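Long-range contacts in purine nucleoside phosphorylase (Thermus thermophilus, PDB 6TK9), which catalyses the reversible phosphorolysis of purine nucleosides such as inosine and guanosine, giving the free base and ribose 1-phosphate: residues F191-R201 with A236-E246; N117-H128 with L227-M235. All coordinates share one frame; numbering follows the deposited sequence.

Contact 1: residues F191-R201 with A236-E246; sequences FASRAELRLLR and AVPEREHHATE
Phe191 and His243 meet with their side chains crossing nearly at right angles and their ring planes turned 31° apart. His243 NE2 lies over the rim of the phenylalanine ring, 3.5 Å from Phe191 CD1, while Phe191 CB makes a CH-pi contact over one face of the imidazole. With its CG anti to the backbone N (chi1 -168°), His243 carries its ring out of the loop to this position.

The side chains of Arg194 and Pro238 run antiparallel, one alongside the other. The arginine's extended aliphatic chain passes the proline, and NH1 then donates to two backbone oxygens of the loop, Pro238 O at 2.9 Å and Arg240 O at 2.8 Å, reaching both from above their carbonyl planes. The second bond lies in the guanidinium plane; the first is tilted from it. One side-chain nitrogen thus ties down the Val237-Arg240 type I turn. The Pro238 ring rests on the helix, its CB 3.4 Å from Arg194 O and its CD 4.0 Å from Leu197 CB, and Leu197 CD2 packs 3.8 Å from Ala236 CB. One turn further on, Arg201 bends at chi3 (46°) and meets Glu239 end-on, NH1 at 2.9 Å and NH2 at longer range converging on OE2 from the same face of the carboxylate, a salt bridge.

The contact joins one side of helix 194-202, whose first turn is closed by the Ser193-Glu196 capping box, to the loop between strand 225-235 and helix 246-255. A second subunit adds Glu157 as a salt-bridge partner for Arg194 NH2 and sets Phe156 edge-to-face with His243. Leu197 and Ala236 both pack on Ile208 of strand 207-209.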
loop_
_atom_site.group_PDB
_atom_site.type_symbol
_atom_site.label_atom_id
_atom_site.label_comp_id
_atom_site.label_asym_id
_atom_site.label_seq_id
_atom_site.Cartn_x
_atom_site.Cartn_y
_atom_site.Cartn_z
ATOM N N PHE A 191 6.474 -16.936 16.635
ATOM C CA PHE A 191 5.549 -16.737 15.493
ATOM C C PHE A 191 5.368 -15.217 15.309
ATOM O O PHE A 191 5.706 -14.447 16.203
ATOM C CB PHE A 191 4.244 -17.525 15.678
ATOM C CG PHE A 191 4.325 -19.014 15.420
ATOM C CD1 PHE A 191 4.623 -19.509 14.157
ATOM C CD2 PHE A 191 4.082 -19.935 16.442
ATOM C CE1 PHE A 191 4.674 -20.877 13.923
ATOM C CE2 PHE A 191 4.142 -21.304 16.210
ATOM C CZ PHE A 191 4.446 -21.771 14.952
ATOM N N ALA A 192 4.894 -14.804 14.141
ATOM C CA ALA A 192 4.659 -13.401 13.772
ATOM C C ALA A 192 3.576 -12.810 14.682
ATOM O O ALA A 192 2.638 -13.540 15.009
ATOM C CB ALA A 192 4.243 -13.348 12.330
ATOM N N SER A 193 3.717 -11.531 15.065
ATOM C CA SER A 193 2.625 -10.706 15.639
ATOM C C SER A 193 1.544 -10.543 14.569
ATOM O O SER A 193 1.841 -10.775 13.365
ATOM C CB SER A 193 3.101 -9.357 16.097
ATOM O OG SER A 193 3.246 -8.472 14.982
ATOM N N ARG A 194 0.349 -10.120 14.989
ATOM C CA ARG A 194 -0.751 -9.755 14.069
ATOM C C ARG A 194 -0.206 -8.744 13.048
ATOM O O ARG A 194 -0.337 -9.002 11.833
ATOM C CB ARG A 194 -1.953 -9.242 14.863
ATOM C CG ARG A 194 -2.673 -10.319 15.662
ATOM C CD ARG A 194 -4.028 -9.824 16.119
ATOM N NE ARG A 194 -4.672 -10.684 17.102
ATOM C CZ ARG A 194 -5.411 -11.756 16.830
ATOM N NH1 ARG A 194 -5.614 -12.147 15.583
ATOM N NH2 ARG A 194 -5.935 -12.449 17.823
ATOM N N ALA A 195 0.447 -7.678 13.513
ATOM C CA ALA A 195 0.926 -6.560 12.676
ATOM C C ALA A 195 2.005 -7.056 11.714
ATOM O O ALA A 195 2.007 -6.594 10.551
ATOM C CB ALA A 195 1.436 -5.449 13.548
ATOM N N GLU A 196 2.874 -7.973 12.164
ATOM C CA GLU A 196 3.895 -8.599 11.287
ATOM C C GLU A 196 3.190 -9.437 10.213
ATOM O O GLU A 196 3.612 -9.350 9.040
ATOM C CB GLU A 196 4.876 -9.443 12.089
ATOM C CG GLU A 196 5.942 -8.630 12.791
ATOM C CD GLU A 196 6.663 -9.371 13.912
ATOM O OE1 GLU A 196 6.079 -10.368 14.417
ATOM O OE2 GLU A 196 7.818 -8.970 14.264
ATOM N N LEU A 197 2.150 -10.206 10.557
ATOM C CA LEU A 197 1.442 -11.013 9.528
ATOM C C LEU A 197 0.848 -10.052 8.494
ATOM O O LEU A 197 1.018 -10.306 7.270
ATOM C CB LEU A 197 0.347 -11.879 10.146
ATOM C CG LEU A 197 0.793 -13.077 10.987
ATOM C CD1 LEU A 197 -0.437 -13.770 11.568
ATOM C CD2 LEU A 197 1.638 -14.059 10.176
ATOM N N ARG A 198 0.196 -8.982 8.967
ATOM C CA ARG A 198 -0.449 -7.977 8.089
ATOM C C ARG A 198 0.633 -7.383 7.197
ATOM O O ARG A 198 0.418 -7.323 5.979
ATOM C CB ARG A 198 -1.170 -6.878 8.873
ATOM C CG ARG A 198 -2.165 -6.108 8.015
ATOM C CD ARG A 198 -2.909 -5.015 8.762
ATOM N NE ARG A 198 -3.472 -4.025 7.844
ATOM C CZ ARG A 198 -3.512 -2.708 8.052
ATOM N NH1 ARG A 198 -3.000 -2.176 9.155
ATOM N NH2 ARG A 198 -4.054 -1.919 7.139
ATOM N N LEU A 199 1.762 -7.013 7.800
ATOM C CA LEU A 199 2.900 -6.381 7.091
ATOM C C LEU A 199 3.334 -7.310 5.939
ATOM O O LEU A 199 3.474 -6.801 4.797
ATOM C CB LEU A 199 3.988 -6.089 8.129
ATOM C CG LEU A 199 5.427 -5.937 7.637
ATOM C CD1 LEU A 199 6.253 -5.201 8.687
ATOM C CD2 LEU A 199 6.056 -7.279 7.331
ATOM N N LEU A 200 3.437 -8.625 6.167
ATOM C CA LEU A 200 3.992 -9.576 5.149
ATOM C C LEU A 200 2.956 -9.862 4.055
ATOM O O LEU A 200 3.360 -10.030 2.897
ATOM C CB LEU A 200 4.436 -10.887 5.804
ATOM C CG LEU A 200 5.630 -10.778 6.744
ATOM C CD1 LEU A 200 5.756 -12.033 7.587
ATOM C CD2 LEU A 200 6.889 -10.500 5.959
ATOM N N ARG A 201 1.672 -9.933 4.394
ATOM C CA ARG A 201 0.603 -10.109 3.377
ATOM C C ARG A 201 0.650 -8.915 2.406
ATOM O O ARG A 201 0.644 -9.142 1.176
ATOM C CB ARG A 201 -0.767 -10.279 4.043
ATOM C CG ARG A 201 -1.811 -10.953 3.158
ATOM C CD ARG A 201 -3.189 -11.095 3.797
ATOM N NE ARG A 201 -3.566 -9.832 4.418
ATOM C CZ ARG A 201 -4.298 -9.698 5.513
ATOM N NH1 ARG A 201 -4.794 -10.758 6.131
ATOM N NH2 ARG A 201 -4.528 -8.489 5.986
ATOM N N ALA A 236 -2.662 -18.190 8.948
ATOM C CA ALA A 236 -2.030 -17.034 9.621
ATOM C C ALA A 236 -2.677 -15.760 9.074
ATOM O O ALA A 236 -2.098 -15.109 8.165
ATOM C CB ALA A 236 -0.531 -17.070 9.407
ATOM N N VAL A 237 -3.862 -15.443 9.581
ATOM C CA VAL A 237 -4.592 -14.208 9.184
ATOM C C VAL A 237 -4.959 -13.434 10.450
ATOM O O VAL A 237 -5.728 -13.885 11.291
ATOM C CB VAL A 237 -5.767 -14.517 8.229
ATOM C CG1 VAL A 237 -6.036 -16.011 8.098
ATOM C CG2 VAL A 237 -7.033 -13.735 8.568
ATOM N N PRO A 238 -4.386 -12.226 10.624
ATOM C CA PRO A 238 -4.464 -11.516 11.905
ATOM C C PRO A 238 -5.813 -10.878 12.273
ATOM O O PRO A 238 -5.910 -10.318 13.340
ATOM C CB PRO A 238 -3.433 -10.389 11.722
ATOM C CG PRO A 238 -3.410 -10.128 10.219
ATOM C CD PRO A 238 -3.614 -11.494 9.596
ATOM N N GLU A 239 -6.830 -10.962 11.417
ATOM C CA GLU A 239 -8.179 -10.448 11.780
ATOM C C GLU A 239 -9.102 -11.650 12.034
ATOM O O GLU A 239 -10.296 -11.550 11.727
ATOM C CB GLU A 239 -8.640 -9.388 10.772
ATOM C CG GLU A 239 -8.187 -9.595 9.338
ATOM C CD GLU A 239 -6.872 -8.975 8.876
ATOM O OE1 GLU A 239 -6.791 -7.732 8.689
ATOM O OE2 GLU A 239 -5.938 -9.751 8.643
ATOM N N ARG A 240 -8.528 -12.707 12.631
ATOM C CA ARG A 240 -9.142 -13.982 13.103
ATOM C C ARG A 240 -8.453 -14.330 14.435
ATOM O O ARG A 240 -7.220 -14.156 14.479
ATOM C CB ARG A 240 -8.920 -15.072 12.041
ATOM C CG ARG A 240 -10.144 -15.391 11.192
ATOM C CD ARG A 240 -9.925 -15.491 9.690
ATOM N NE ARG A 240 -9.528 -16.808 9.199
ATOM C CZ ARG A 240 -9.554 -17.204 7.918
ATOM N NH1 ARG A 240 -9.949 -16.385 6.954
ATOM N NH2 ARG A 240 -9.176 -18.429 7.599
ATOM N N GLU A 241 -9.166 -14.760 15.488
ATOM C CA GLU A 241 -8.517 -15.093 16.798
ATOM C C GLU A 241 -7.634 -16.340 16.629
ATOM O O GLU A 241 -7.834 -17.083 15.652
ATOM C CB GLU A 241 -9.529 -15.282 17.941
ATOM C CG GLU A 241 -10.509 -16.437 17.756
ATOM C CD GLU A 241 -10.777 -17.274 19.001
ATOM O OE1 GLU A 241 -9.797 -17.638 19.703
ATOM O OE2 GLU A 241 -11.968 -17.574 19.265
ATOM N N HIS A 242 -6.691 -16.553 17.551
ATOM C CA HIS A 242 -5.833 -17.769 17.678
ATOM C C HIS A 242 -4.980 -17.988 16.417
ATOM O O HIS A 242 -5.544 -18.155 15.309
ATOM C CB HIS A 242 -6.658 -19.017 18.065
ATOM C CG HIS A 242 -6.404 -19.514 19.458
ATOM N ND1 HIS A 242 -5.676 -20.670 19.717
ATOM C CD2 HIS A 242 -6.765 -19.023 20.666
ATOM C CE1 HIS A 242 -5.607 -20.867 21.021
ATOM N NE2 HIS A 242 -6.264 -19.869 21.625
ATOM N N HIS A 243 -3.657 -17.930 16.605
ATOM C CA HIS A 243 -2.603 -18.520 15.738
ATOM C C HIS A 243 -2.447 -19.982 16.167
ATOM O O HIS A 243 -2.584 -20.246 17.374
ATOM C CB HIS A 243 -1.279 -17.735 15.886
ATOM C CG HIS A 243 -0.239 -18.045 14.858
ATOM N ND1 HIS A 243 0.339 -17.057 14.080
ATOM C CD2 HIS A 243 0.323 -19.209 14.468
ATOM C CE1 HIS A 243 1.214 -17.601 13.258
ATOM N NE2 HIS A 243 1.213 -18.924 13.468
ATOM N N ALA A 244 -2.183 -20.890 15.227
ATOM C CA ALA A 244 -1.828 -22.303 15.498
ATOM C C ALA A 244 -0.628 -22.372 16.457
ATOM O O ALA A 244 0.231 -21.466 16.425
ATOM C CB ALA A 244 -1.528 -23.012 14.200
ATOM N N THR A 245 -0.562 -23.426 17.270
ATOM C CA THR A 245 0.589 -23.738 18.160
ATOM C C THR A 245 1.522 -24.711 17.415
ATOM O O THR A 245 1.185 -25.051 16.258
ATOM C CB THR A 245 0.070 -24.199 19.532
ATOM O OG1 THR A 245 0.883 -23.555 20.512
ATOM C CG2 THR A 245 0.078 -25.700 19.741
ATOM N N GLU A 246 2.655 -25.108 18.022
ATOM C CA GLU A 246 3.596 -26.142 17.491
ATOM C C GLU A 246 2.826 -27.455 17.254
ATOM O O GLU A 246 2.918 -28.003 16.125
ATOM C CB GLU A 246 4.778 -26.350 18.451
ATOM C CG GLU A 246 5.763 -27.435 18.017
ATOM C CD GLU A 246 6.640 -28.007 19.123
ATOM O OE1 GLU A 246 6.994 -27.256 20.052
ATOM O OE2 GLU A 246 6.964 -29.209 19.057
#

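Contact 2: residues N117-H128 with L227-M235; sequences NPRFRAGGIMLH and LGLSTITDM
His128 lies flat over the backbone of Gly228, whose CA sits 4.0 Å from the ring centroid, and at the ring's edge NE2 shares a hydrogen bond of 2.7 Å with Ser230 OG. With CG beside the backbone N (chi1 -69°), the imidazole leans across the neighbouring strand; a side chain at Gly228 would run into it. On the same face as Ser230, Ile232 CD1 bridges Met126 CB and Phe120 CD2, 4.0 Å from each. The other face carries Leu127 CD1 against Leu229 CD2 at 3.7 Å.

Antiparallel pairing holds these groups in register: Met126 and Ser230 form a hydrogen-bonded pair with both bonds nearly straight, and His128 N donates to Gly228 O at 2.8 Å. The type II turn from Arg121 to Gly124 leads into the strand.

Further out, Ser111 also bonds Ser230 OG, and Tyr159 OH bonds His128 ND1. Replaced by alanine, His128 would be likely to leave Tyr159 OH without this partner and Ser230 OG with Ser111 but no imidazole, and to uncover the Gly228 backbone.

In the central mixed sheet, strand 225-235 lies between strand 124-133, antiparallel to it, and strand 106-115, parallel to it, with helices 161-173 and 257-270 packed on the Leu127-Leu229 face.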
loop_
_atom_site.group_PDB
_atom_site.type_symbol
_atom_site.label_atom_id
_atom_site.label_comp_id
_atom_site.label_asym_id
_atom_site.label_seq_id
_atom_site.Cartn_x
_atom_site.Cartn_y
_atom_site.Cartn_z
ATOM N N ASN A 117 -2.553 -15.495 2.611
ATOM C CA ASN A 117 -3.682 -15.431 1.641
ATOM C C ASN A 117 -4.945 -15.967 2.314
ATOM O O ASN A 117 -4.995 -17.152 2.635
ATOM C CB ASN A 117 -3.370 -16.210 0.363
ATOM C CG ASN A 117 -4.153 -15.716 -0.836
ATOM O OD1 ASN A 117 -5.382 -15.737 -0.847
ATOM N ND2 ASN A 117 -3.438 -15.272 -1.855
ATOM N N PRO A 118 -5.979 -15.124 2.576
ATOM C CA PRO A 118 -7.189 -15.572 3.273
ATOM C C PRO A 118 -7.997 -16.630 2.493
ATOM O O PRO A 118 -8.824 -17.283 3.103
ATOM C CB PRO A 118 -8.032 -14.290 3.441
ATOM C CG PRO A 118 -7.055 -13.154 3.222
ATOM C CD PRO A 118 -6.048 -13.692 2.232
ATOM N N ARG A 119 -7.746 -16.752 1.183
ATOM C CA ARG A 119 -8.468 -17.650 0.243
ATOM C C ARG A 119 -8.055 -19.095 0.527
ATOM O O ARG A 119 -8.947 -19.956 0.509
ATOM C CB ARG A 119 -8.194 -17.253 -1.214
ATOM C CG ARG A 119 -8.488 -15.790 -1.528
ATOM C CD ARG A 119 -9.389 -15.583 -2.731
ATOM N NE ARG A 119 -10.145 -14.337 -2.632
ATOM C CZ ARG A 119 -9.925 -13.231 -3.345
ATOM N NH1 ARG A 119 -8.959 -13.184 -4.252
ATOM N NH2 ARG A 119 -10.689 -12.169 -3.147
ATOM N N PHE A 120 -6.766 -19.319 0.820
ATOM C CA PHE A 120 -6.148 -20.618 1.217
ATOM C C PHE A 120 -6.932 -21.268 2.375
ATOM O O PHE A 120 -7.686 -20.571 3.080
ATOM C CB PHE A 120 -4.702 -20.410 1.693
ATOM C CG PHE A 120 -3.647 -20.036 0.675
ATOM C CD1 PHE A 120 -3.963 -19.599 -0.603
ATOM C CD2 PHE A 120 -2.308 -20.076 1.036
ATOM C CE1 PHE A 120 -2.969 -19.249 -1.508
ATOM C CE2 PHE A 120 -1.313 -19.732 0.132
ATOM C CZ PHE A 120 -1.648 -19.318 -1.140
ATOM N N ARG A 121 -6.727 -22.575 2.586
ATOM C CA ARG A 121 -7.351 -23.395 3.667
ATOM C C ARG A 121 -6.265 -24.236 4.353
ATOM O O ARG A 121 -5.399 -24.802 3.636
ATOM C CB ARG A 121 -8.464 -24.306 3.118
ATOM C CG ARG A 121 -8.082 -25.128 1.887
ATOM C CD ARG A 121 -8.882 -26.406 1.640
ATOM N NE ARG A 121 -8.607 -27.441 2.635
ATOM C CZ ARG A 121 -9.409 -28.466 2.921
ATOM N NH1 ARG A 121 -10.557 -28.623 2.282
ATOM N NH2 ARG A 121 -9.067 -29.335 3.857
ATOM N N ALA A 122 -6.317 -24.325 5.685
ATOM C CA ALA A 122 -5.608 -25.349 6.490
ATOM C C ALA A 122 -5.792 -26.719 5.819
ATOM O O ALA A 122 -6.944 -27.028 5.390
ATOM C CB ALA A 122 -6.128 -25.363 7.909
ATOM N N GLY A 123 -4.707 -27.497 5.720
ATOM C CA GLY A 123 -4.674 -28.804 5.038
ATOM C C GLY A 123 -4.280 -28.707 3.564
ATOM O O GLY A 123 -3.928 -29.760 2.987
ATOM N N GLY A 124 -4.331 -27.518 2.952
ATOM C CA GLY A 124 -4.061 -27.349 1.512
ATOM C C GLY A 124 -2.579 -27.367 1.207
ATOM O O GLY A 124 -1.778 -27.364 2.131
ATOM N N ILE A 125 -2.231 -27.361 -0.071
ATOM C CA ILE A 125 -0.826 -27.414 -0.559
ATOM C C ILE A 125 -0.588 -26.202 -1.480
ATOM O O ILE A 125 -1.449 -25.918 -2.363
ATOM C CB ILE A 125 -0.587 -28.758 -1.269
ATOM C CG1 ILE A 125 -0.815 -29.950 -0.337
ATOM C CG2 ILE A 125 0.785 -28.792 -1.904
ATOM C CD1 ILE A 125 -0.666 -31.292 -1.019
ATOM N N MET A 126 0.527 -25.500 -1.265
ATOM C CA MET A 126 0.887 -24.270 -2.009
ATOM C C MET A 126 2.173 -24.566 -2.759
ATOM O O MET A 126 3.171 -24.851 -2.101
ATOM C CB MET A 126 1.091 -23.046 -1.104
ATOM C CG MET A 126 1.325 -21.749 -1.889
ATOM S SD MET A 126 1.938 -20.360 -0.875
ATOM C CE MET A 126 3.708 -20.546 -1.058
ATOM N N LEU A 127 2.095 -24.540 -4.084
ATOM C CA LEU A 127 3.264 -24.460 -4.980
ATOM C C LEU A 127 3.909 -23.085 -4.795
ATOM O O LEU A 127 3.179 -22.088 -4.793
ATOM C CB LEU A 127 2.755 -24.652 -6.407
ATOM C CG LEU A 127 3.787 -24.504 -7.516
ATOM C CD1 LEU A 127 4.855 -25.570 -7.389
ATOM C CD2 LEU A 127 3.111 -24.573 -8.878
ATOM N N HIS A 128 5.225 -23.033 -4.627
ATOM C CA HIS A 128 5.994 -21.769 -4.524
ATOM C C HIS A 128 6.165 -21.197 -5.932
ATOM O O HIS A 128 6.681 -21.931 -6.800
ATOM C CB HIS A 128 7.353 -22.015 -3.869
ATOM C CG HIS A 128 7.294 -22.360 -2.420
ATOM N ND1 HIS A 128 8.388 -22.217 -1.600
ATOM C CD2 HIS A 128 6.287 -22.839 -1.649
ATOM C CE1 HIS A 128 8.057 -22.596 -0.377
ATOM N NE2 HIS A 128 6.766 -22.979 -0.376
ATOM N N LEU A 227 11.932 -26.816 -6.939
ATOM C CA LEU A 227 10.455 -26.793 -6.794
ATOM C C LEU A 227 10.167 -26.710 -5.295
ATOM O O LEU A 227 10.778 -27.494 -4.539
ATOM C CB LEU A 227 9.870 -28.062 -7.428
ATOM C CG LEU A 227 8.351 -28.110 -7.558
ATOM C CD1 LEU A 227 7.932 -29.288 -8.412
ATOM C CD2 LEU A 227 7.689 -28.211 -6.203
ATOM N N GLY A 228 9.309 -25.768 -4.894
ATOM C CA GLY A 228 8.975 -25.494 -3.487
ATOM C C GLY A 228 7.526 -25.842 -3.204
ATOM O O GLY A 228 6.652 -25.392 -3.956
ATOM N N LEU A 229 7.271 -26.631 -2.166
ATOM C CA LEU A 229 5.904 -26.981 -1.750
ATOM C C LEU A 229 5.834 -26.801 -0.244
ATOM O O LEU A 229 6.761 -27.230 0.468
ATOM C CB LEU A 229 5.527 -28.416 -2.134
ATOM C CG LEU A 229 5.706 -28.809 -3.600
ATOM C CD1 LEU A 229 5.425 -30.298 -3.760
ATOM C CD2 LEU A 229 4.809 -27.994 -4.529
ATOM N N SER A 230 4.756 -26.165 0.195
ATOM C CA SER A 230 4.397 -26.044 1.613
ATOM C C SER A 230 3.027 -26.694 1.788
ATOM O O SER A 230 2.195 -26.642 0.846
ATOM C CB SER A 230 4.443 -24.618 2.039
ATOM O OG SER A 230 5.765 -24.129 1.878
ATOM N N THR A 231 2.896 -27.415 2.892
ATOM C CA THR A 231 1.621 -27.788 3.520
ATOM C C THR A 231 1.172 -26.544 4.277
ATOM O O THR A 231 1.913 -26.094 5.160
ATOM C CB THR A 231 1.796 -29.014 4.424
ATOM O OG1 THR A 231 2.129 -30.148 3.609
ATOM C CG2 THR A 231 0.550 -29.267 5.244
ATOM N N ILE A 232 0.041 -25.969 3.893
ATOM C CA ILE A 232 -0.555 -24.840 4.644
ATOM C C ILE A 232 -1.207 -25.446 5.897
ATOM O O ILE A 232 -2.395 -25.753 5.865
ATOM C CB ILE A 232 -1.519 -24.050 3.747
ATOM C CG1 ILE A 232 -0.815 -23.551 2.483
ATOM C CG2 ILE A 232 -2.168 -22.914 4.525
ATOM C CD1 ILE A 232 0.309 -22.599 2.748
ATOM N N THR A 233 -0.407 -25.644 6.945
ATOM C CA THR A 233 -0.772 -26.349 8.198
ATOM C C THR A 233 -1.787 -25.532 9.002
ATOM O O THR A 233 -2.599 -26.137 9.733
ATOM C CB THR A 233 0.492 -26.634 9.015
ATOM O OG1 THR A 233 1.174 -25.385 9.164
ATOM C CG2 THR A 233 1.392 -27.663 8.366
ATOM N N ASP A 234 -1.727 -24.204 8.900
ATOM C CA ASP A 234 -2.614 -23.270 9.651
ATOM C C ASP A 234 -2.934 -22.082 8.739
ATOM O O ASP A 234 -2.313 -21.952 7.674
ATOM C CB ASP A 234 -1.994 -22.846 10.996
ATOM C CG ASP A 234 -0.671 -22.079 10.916
ATOM O OD1 ASP A 234 0.330 -22.662 10.432
ATOM O OD2 ASP A 234 -0.633 -20.903 11.359
ATOM N N MET A 235 -3.882 -21.252 9.149
ATOM C CA MET A 235 -4.216 -19.991 8.457
ATOM C C MET A 235 -3.743 -18.847 9.366
ATOM O O MET A 235 -4.303 -18.657 10.463
ATOM C CB MET A 235 -5.718 -19.925 8.140
ATOM C CG MET A 235 -6.133 -20.819 6.954
ATOM S SD MET A 235 -5.111 -20.596 5.451
ATOM C CE MET A 235 -5.441 -18.878 5.077
#

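Overall arrangement
The second segments of the two contacts are continuous, while their first segments come from separate parts of the chain: segment 227-235, paired in contact 2, turns a corner at Asp234 and continues as the loop 236-246 that contact 1 fastens to helix 194-202. Their centres are 15 Å apart, yet they touch around Asp234 and Met235. Asp234 OD2 packs 3.4 Å from His243 NE2, and Arg240 NH2 lies 3.8 Å from Met235 CB. The example illustrates a general principle of alpha/beta enzymes, in which loops at the strand ends often line the active site. In related trimeric purine nucleoside phosphorylases the nucleoside pocket forms near a boundary between subunits, so the Asp234-His243-Phe191 corner, joined by Phe156 of a neighbouring subunit, is probably close to it.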